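Local coordinates for 3-oxoacyl-(Acyl-carrier protein) synthase (Burkholderia xenovorans, PDB 4EFI), which probably catalyses a decarboxylating condensation that forms a 3-oxoacyl-(acyl-carrier protein), as a member of the thiolase superfamily, at residues A[167-172]-A[231-236]; A[90-95]-A[139-144]. All coordinates share one frame; numbering follows the deposited sequence.

Contact 1: A[167-172]-A[231-236]; sequences RSTSLL and LFMDGG
L231 and T169 meet mainly through water. Water 1 donates to L231 O (2.8 Å) and to T169 OG1 (2.8 Å), and the angle of about 112° between its two acceptors is close to tetrahedral. T169 OG1 is also hydrogen-bonded to D166 OD2, on its own side of the contact. With chi1 at 58°, OG1 lies between the backbone N and the carbonyl carbon of T169, which leaves the CG2 methyl to project toward the other segment; it stops 4.4 Å from L231 O. The side chain of L231 packs against F173 and L205. F232 and M233 form a short strand paired antiparallel with strand 205-206, a small antiparallel two-stranded sheet set against the brief helix 167-170. M233 supplies the direct apolar contact: its SD lies 3.9 Å from T169 CG2, with the two side chains sliding past each other in opposite directions. The M233 chain runs extended through chi2 and bends at chi3 (66°), which turns CE away from T169; SD also lies 4.6 Å from L172 CD2. At D234 the strand gives way to helix 235-257, of which this residue is the N-cap: OD1 accepts from the backbone N of E237, while OD2 makes a salt bridge with R222.

Contact 2: A[90-95]-A[139-144]; sequences ALIFVS and MNLIQT
L141 meets the strand through a single methyl, CD1, which reaches A90 CB at 3.9 Å and I92 CD1 at 4.2 Å. Its chi1 of -69° sets CG anti to the carbonyl carbon, and an extended chi2 (179°) then carries CD1 out from the helix, while CD2 turns off to one side. I92 answers in kind: CG1 is likewise anti to its own carbonyl carbon (chi1 -56°) and the extended chi2 sends CD1 forward, so the isoleucine and leucine come tip to tip. A90 has only its CB to offer. A90 and I92, two residues apart on the strand, present the same face to the helix. This is part of a beta-alpha-beta crossover of the thiolase fold: helix 130-143 links parallel strands 120-124 and 149-156 and passes over strand 90-94, which lies between them. M139 and I142 turn instead to strand 176-184 of the same sheet, and I142 also to V150 of strand 149-156. At the helix C-terminus N140 O accepts two bonds, from T144 N (3.0 Å) and from T144 OG1 (3.0 Å), arriving from opposite faces of the carbonyl plane.

Contact 1 and contact 2 lie on opposite sides of the chain's centre, about 17 and 15 Å from it, with their own centres about 31 Å apart. They do not touch; the nearest atoms, about 12 Å apart, belong to S95 and L231. Along the chain they follow in series, contact 2 closing before contact 1 opens. Strand 149-156 follows contact 2 in the chain and pairs with strand 90-94; S95 OG of contact 2 bonds to G155 O and D156 OD1, and the chain then continues from D156 to helix 167-170. Contact 2 is sheet-to-helix core packing, whereas contact 1, partly buried, sets a short helix against a two-stranded sheet.

Contact 1: A[167-172]-A[231-236]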
loop_
_atom_site.group_PDB
_atom_site.type_symbol
_atom_site.label_atom_id
_atom_site.label_comp_id
_atom_site.label_asym_id
_atom_site.label_seq_id
_atom_site.Cartn_x
_atom_site.Cartn_y
_atom_site.Cartn_z
ATOM N N ARG A 167 -0.746 11.771 -19.340
ATOM C CA ARG A 167 -0.879 10.380 -19.763
ATOM C C ARG A 167 -0.258 9.401 -18.765
ATOM O O ARG A 167 -0.852 8.371 -18.420
ATOM C CB ARG A 167 -0.222 10.220 -21.128
ATOM C CG ARG A 167 -0.468 8.878 -21.784
ATOM C CD ARG A 167 0.271 8.833 -23.110
ATOM N NE ARG A 167 1.712 8.773 -22.894
ATOM C CZ ARG A 167 2.631 9.148 -23.777
ATOM N NH1 ARG A 167 2.279 9.648 -24.957
ATOM N NH2 ARG A 167 3.918 9.029 -23.471
ATOM N N SER A 168 0.919 9.743 -18.258
ATOM C CA SER A 168 1.684 8.821 -17.427
ATOM C C SER A 168 0.933 8.463 -16.155
ATOM O O SER A 168 0.874 7.294 -15.771
ATOM C CB SER A 168 3.051 9.414 -17.080
ATOM O OG SER A 168 3.813 9.638 -18.255
ATOM N N THR A 169 0.349 9.464 -15.506
ATOM C CA THR A 169 -0.350 9.226 -14.262
ATOM C C THR A 169 -1.778 8.732 -14.511
ATOM O O THR A 169 -2.275 7.903 -13.764
ATOM C CB THR A 169 -0.338 10.471 -13.320
ATOM O OG1 THR A 169 -0.925 11.612 -13.960
ATOM C CG2 THR A 169 1.086 10.803 -12.895
ATOM N N SER A 170 -2.417 9.234 -15.572
ATOM C CA SER A 170 -3.802 8.854 -15.867
ATOM C C SER A 170 -3.969 7.371 -16.114
ATOM O O SER A 170 -4.968 6.773 -15.707
ATOM C CB SER A 170 -4.319 9.609 -17.087
ATOM O OG SER A 170 -4.635 10.941 -16.753
ATOM N N LEU A 171 -3.014 6.756 -16.800
ATOM C CA LEU A 171 -3.124 5.348 -17.144
ATOM C C LEU A 171 -2.655 4.419 -16.027
ATOM O O LEU A 171 -2.889 3.212 -16.079
ATOM C CB LEU A 171 -2.274 5.078 -18.394
ATOM C CG LEU A 171 -2.756 5.630 -19.737
ATOM C CD1 LEU A 171 -1.679 5.439 -20.786
ATOM C CD2 LEU A 171 -4.026 4.955 -20.201
ATOM N N LEU A 172 -1.989 4.966 -15.021
ATOM C CA LEU A 172 -1.292 4.170 -14.031
ATOM C C LEU A 172 -2.089 3.797 -12.788
ATOM O O LEU A 172 -2.045 2.667 -12.328
ATOM C CB LEU A 172 -0.033 4.922 -13.601
ATOM C CG LEU A 172 0.823 4.223 -12.551
ATOM C CD1 LEU A 172 1.315 2.881 -13.013
ATOM C CD2 LEU A 172 1.999 5.127 -12.202
ATOM N N LEU A 231 -1.239 15.366 -8.829
ATOM C CA LEU A 231 -0.026 14.635 -8.562
ATOM C C LEU A 231 1.006 14.857 -9.649
ATOM O O LEU A 231 0.720 14.711 -10.833
ATOM C CB LEU A 231 -0.359 13.143 -8.467
ATOM C CG LEU A 231 0.803 12.202 -8.185
ATOM C CD1 LEU A 231 1.363 12.447 -6.811
ATOM C CD2 LEU A 231 0.343 10.736 -8.328
ATOM N N PHE A 232 2.214 15.195 -9.199
ATOM C CA PHE A 232 3.399 15.292 -10.043
ATOM C C PHE A 232 4.371 14.169 -9.706
ATOM O O PHE A 232 4.646 13.904 -8.551
ATOM C CB PHE A 232 4.096 16.644 -9.830
ATOM C CG PHE A 232 5.428 16.741 -10.519
ATOM C CD1 PHE A 232 5.500 17.121 -11.854
ATOM C CD2 PHE A 232 6.604 16.420 -9.851
ATOM C CE1 PHE A 232 6.693 17.191 -12.498
ATOM C CE2 PHE A 232 7.813 16.490 -10.501
ATOM C CZ PHE A 232 7.861 16.879 -11.827
ATOM N N MET A 233 4.882 13.519 -10.738
ATOM C CA MET A 233 5.913 12.505 -10.578
ATOM C C MET A 233 7.037 12.728 -11.560
ATOM O O MET A 233 6.803 12.840 -12.770
ATOM C CB MET A 233 5.346 11.110 -10.841
ATOM C CG MET A 233 4.128 10.795 -10.059
ATOM S SD MET A 233 3.518 9.120 -10.417
ATOM C CE MET A 233 4.856 8.113 -9.772
ATOM N N ASP A 234 8.265 12.778 -11.059
ATOM C CA ASP A 234 9.447 12.793 -11.917
ATOM C C ASP A 234 9.878 11.345 -12.109
ATOM O O ASP A 234 10.580 10.777 -11.273
ATOM C CB ASP A 234 10.584 13.617 -11.277
ATOM C CG ASP A 234 11.769 13.814 -12.205
ATOM O OD1 ASP A 234 12.082 12.881 -12.960
ATOM O OD2 ASP A 234 12.379 14.907 -12.174
ATOM N N GLY A 235 9.471 10.751 -13.227
ATOM C CA GLY A 235 9.652 9.318 -13.423
ATOM C C GLY A 235 11.095 8.856 -13.422
ATOM O O GLY A 235 11.411 7.806 -12.873
ATOM N N GLY A 236 11.964 9.646 -14.039
ATOM C CA GLY A 236 13.375 9.314 -14.114
ATOM C C GLY A 236 14.031 9.318 -12.748
ATOM O O GLY A 236 14.812 8.416 -12.413
HETATM O O HOH W 1 -1.528 13.819 -12.332
#

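Contact 2: A[90-95]-A[139-144]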
loop_
_atom_site.group_PDB
_atom_site.type_symbol
_atom_site.label_atom_id
_atom_site.label_comp_id
_atom_site.label_asym_id
_atom_site.label_seq_id
_atom_site.Cartn_x
_atom_site.Cartn_y
_atom_site.Cartn_z
ATOM N N ALA A 90 -7.072 -0.480 18.761
ATOM C CA ALA A 90 -6.527 0.635 17.995
ATOM C C ALA A 90 -6.923 0.489 16.547
ATOM O O ALA A 90 -7.038 -0.635 16.030
ATOM C CB ALA A 90 -4.998 0.651 18.104
ATOM N N LEU A 91 -7.131 1.622 15.895
ATOM C CA LEU A 91 -7.338 1.687 14.459
ATOM C C LEU A 91 -6.381 2.732 13.901
ATOM O O LEU A 91 -6.393 3.904 14.305
ATOM C CB LEU A 91 -8.779 2.072 14.111
ATOM C CG LEU A 91 -9.073 1.999 12.606
ATOM C CD1 LEU A 91 -10.451 1.464 12.280
ATOM C CD2 LEU A 91 -8.835 3.340 11.937
ATOM N N ILE A 92 -5.544 2.290 12.969
ATOM C CA ILE A 92 -4.610 3.172 12.288
ATOM C C ILE A 92 -5.040 3.303 10.843
ATOM O O ILE A 92 -5.199 2.289 10.169
ATOM C CB ILE A 92 -3.200 2.581 12.355
ATOM C CG1 ILE A 92 -2.791 2.322 13.814
ATOM C CG2 ILE A 92 -2.201 3.530 11.687
ATOM C CD1 ILE A 92 -1.424 1.645 13.969
ATOM N N PHE A 93 -5.254 4.531 10.386
ATOM C CA PHE A 93 -5.662 4.816 9.003
ATOM C C PHE A 93 -4.489 5.412 8.250
ATOM O O PHE A 93 -4.061 6.551 8.523
ATOM C CB PHE A 93 -6.870 5.782 9.001
ATOM C CG PHE A 93 -7.368 6.163 7.610
ATOM C CD1 PHE A 93 -7.876 5.216 6.753
ATOM C CD2 PHE A 93 -7.347 7.473 7.182
ATOM C CE1 PHE A 93 -8.359 5.576 5.484
ATOM C CE2 PHE A 93 -7.812 7.832 5.926
ATOM C CZ PHE A 93 -8.334 6.893 5.094
ATOM N N VAL A 94 -3.936 4.641 7.329
ATOM C CA VAL A 94 -2.811 5.064 6.503
ATOM C C VAL A 94 -3.352 5.374 5.121
ATOM O O VAL A 94 -3.928 4.484 4.460
ATOM C CB VAL A 94 -1.746 3.975 6.406
ATOM C CG1 VAL A 94 -0.597 4.440 5.499
ATOM C CG2 VAL A 94 -1.251 3.625 7.803
ATOM N N SER A 95 -3.200 6.627 4.705
ATOM C CA SER A 95 -3.782 7.094 3.467
ATOM C C SER A 95 -3.247 8.472 3.130
ATOM O O SER A 95 -2.813 9.218 4.020
ATOM C CB SER A 95 -5.291 7.194 3.598
ATOM O OG SER A 95 -5.920 7.586 2.371
ATOM N N MET A 139 2.080 -4.025 15.268
ATOM C CA MET A 139 2.675 -5.120 16.015
ATOM C C MET A 139 3.438 -4.611 17.234
ATOM O O MET A 139 3.442 -5.251 18.281
ATOM C CB MET A 139 3.567 -6.000 15.126
ATOM C CG MET A 139 2.768 -6.744 14.085
ATOM S SD MET A 139 3.703 -8.074 13.302
ATOM C CE MET A 139 2.364 -8.948 12.506
ATOM N N ASN A 140 4.065 -3.436 17.119
ATOM C CA ASN A 140 4.707 -2.809 18.262
ATOM C C ASN A 140 3.666 -2.474 19.348
ATOM O O ASN A 140 3.935 -2.734 20.537
ATOM C CB ASN A 140 5.457 -1.549 17.812
ATOM C CG ASN A 140 6.134 -0.838 18.957
ATOM O OD1 ASN A 140 7.314 -1.023 19.211
ATOM N ND2 ASN A 140 5.416 0.004 19.613
ATOM N N LEU A 141 2.501 -1.975 18.964
ATOM C CA LEU A 141 1.452 -1.674 19.949
ATOM C C LEU A 141 1.060 -2.949 20.722
ATOM O O LEU A 141 0.869 -2.923 21.937
ATOM C CB LEU A 141 0.206 -1.102 19.269
ATOM C CG LEU A 141 0.233 0.302 18.630
ATOM C CD1 LEU A 141 -1.112 0.642 18.007
ATOM C CD2 LEU A 141 0.618 1.325 19.667
ATOM N N ILE A 142 0.948 -4.066 20.023
ATOM C CA ILE A 142 0.558 -5.312 20.647
ATOM C C ILE A 142 1.688 -5.843 21.520
ATOM O O ILE A 142 1.463 -6.215 22.672
ATOM C CB ILE A 142 0.133 -6.316 19.570
ATOM C CG1 ILE A 142 -1.201 -5.867 18.988
ATOM C CG2 ILE A 142 0.027 -7.741 20.153
ATOM C CD1 ILE A 142 -1.584 -6.579 17.700
ATOM N N GLN A 143 2.912 -5.848 21.020
ATOM C CA GLN A 143 4.037 -6.339 21.808
ATOM C C GLN A 143 4.223 -5.583 23.130
ATOM O O GLN A 143 4.607 -6.204 24.136
ATOM C CB GLN A 143 5.324 -6.288 20.973
ATOM C CG GLN A 143 6.538 -6.835 21.703
ATOM C CD GLN A 143 7.778 -6.916 20.831
ATOM O OE1 GLN A 143 7.775 -6.495 19.681
ATOM N NE2 GLN A 143 8.852 -7.449 21.392
ATOM N N THR A 144 3.986 -4.267 23.095
ATOM C CA THR A 144 4.204 -3.358 24.239
ATOM C C THR A 144 2.999 -3.293 25.164
ATOM O O THR A 144 2.998 -2.537 26.158
ATOM C CB THR A 144 4.595 -1.887 23.803
ATOM O OG1 THR A 144 3.503 -1.219 23.134
ATOM C CG2 THR A 144 5.722 -1.904 22.900
#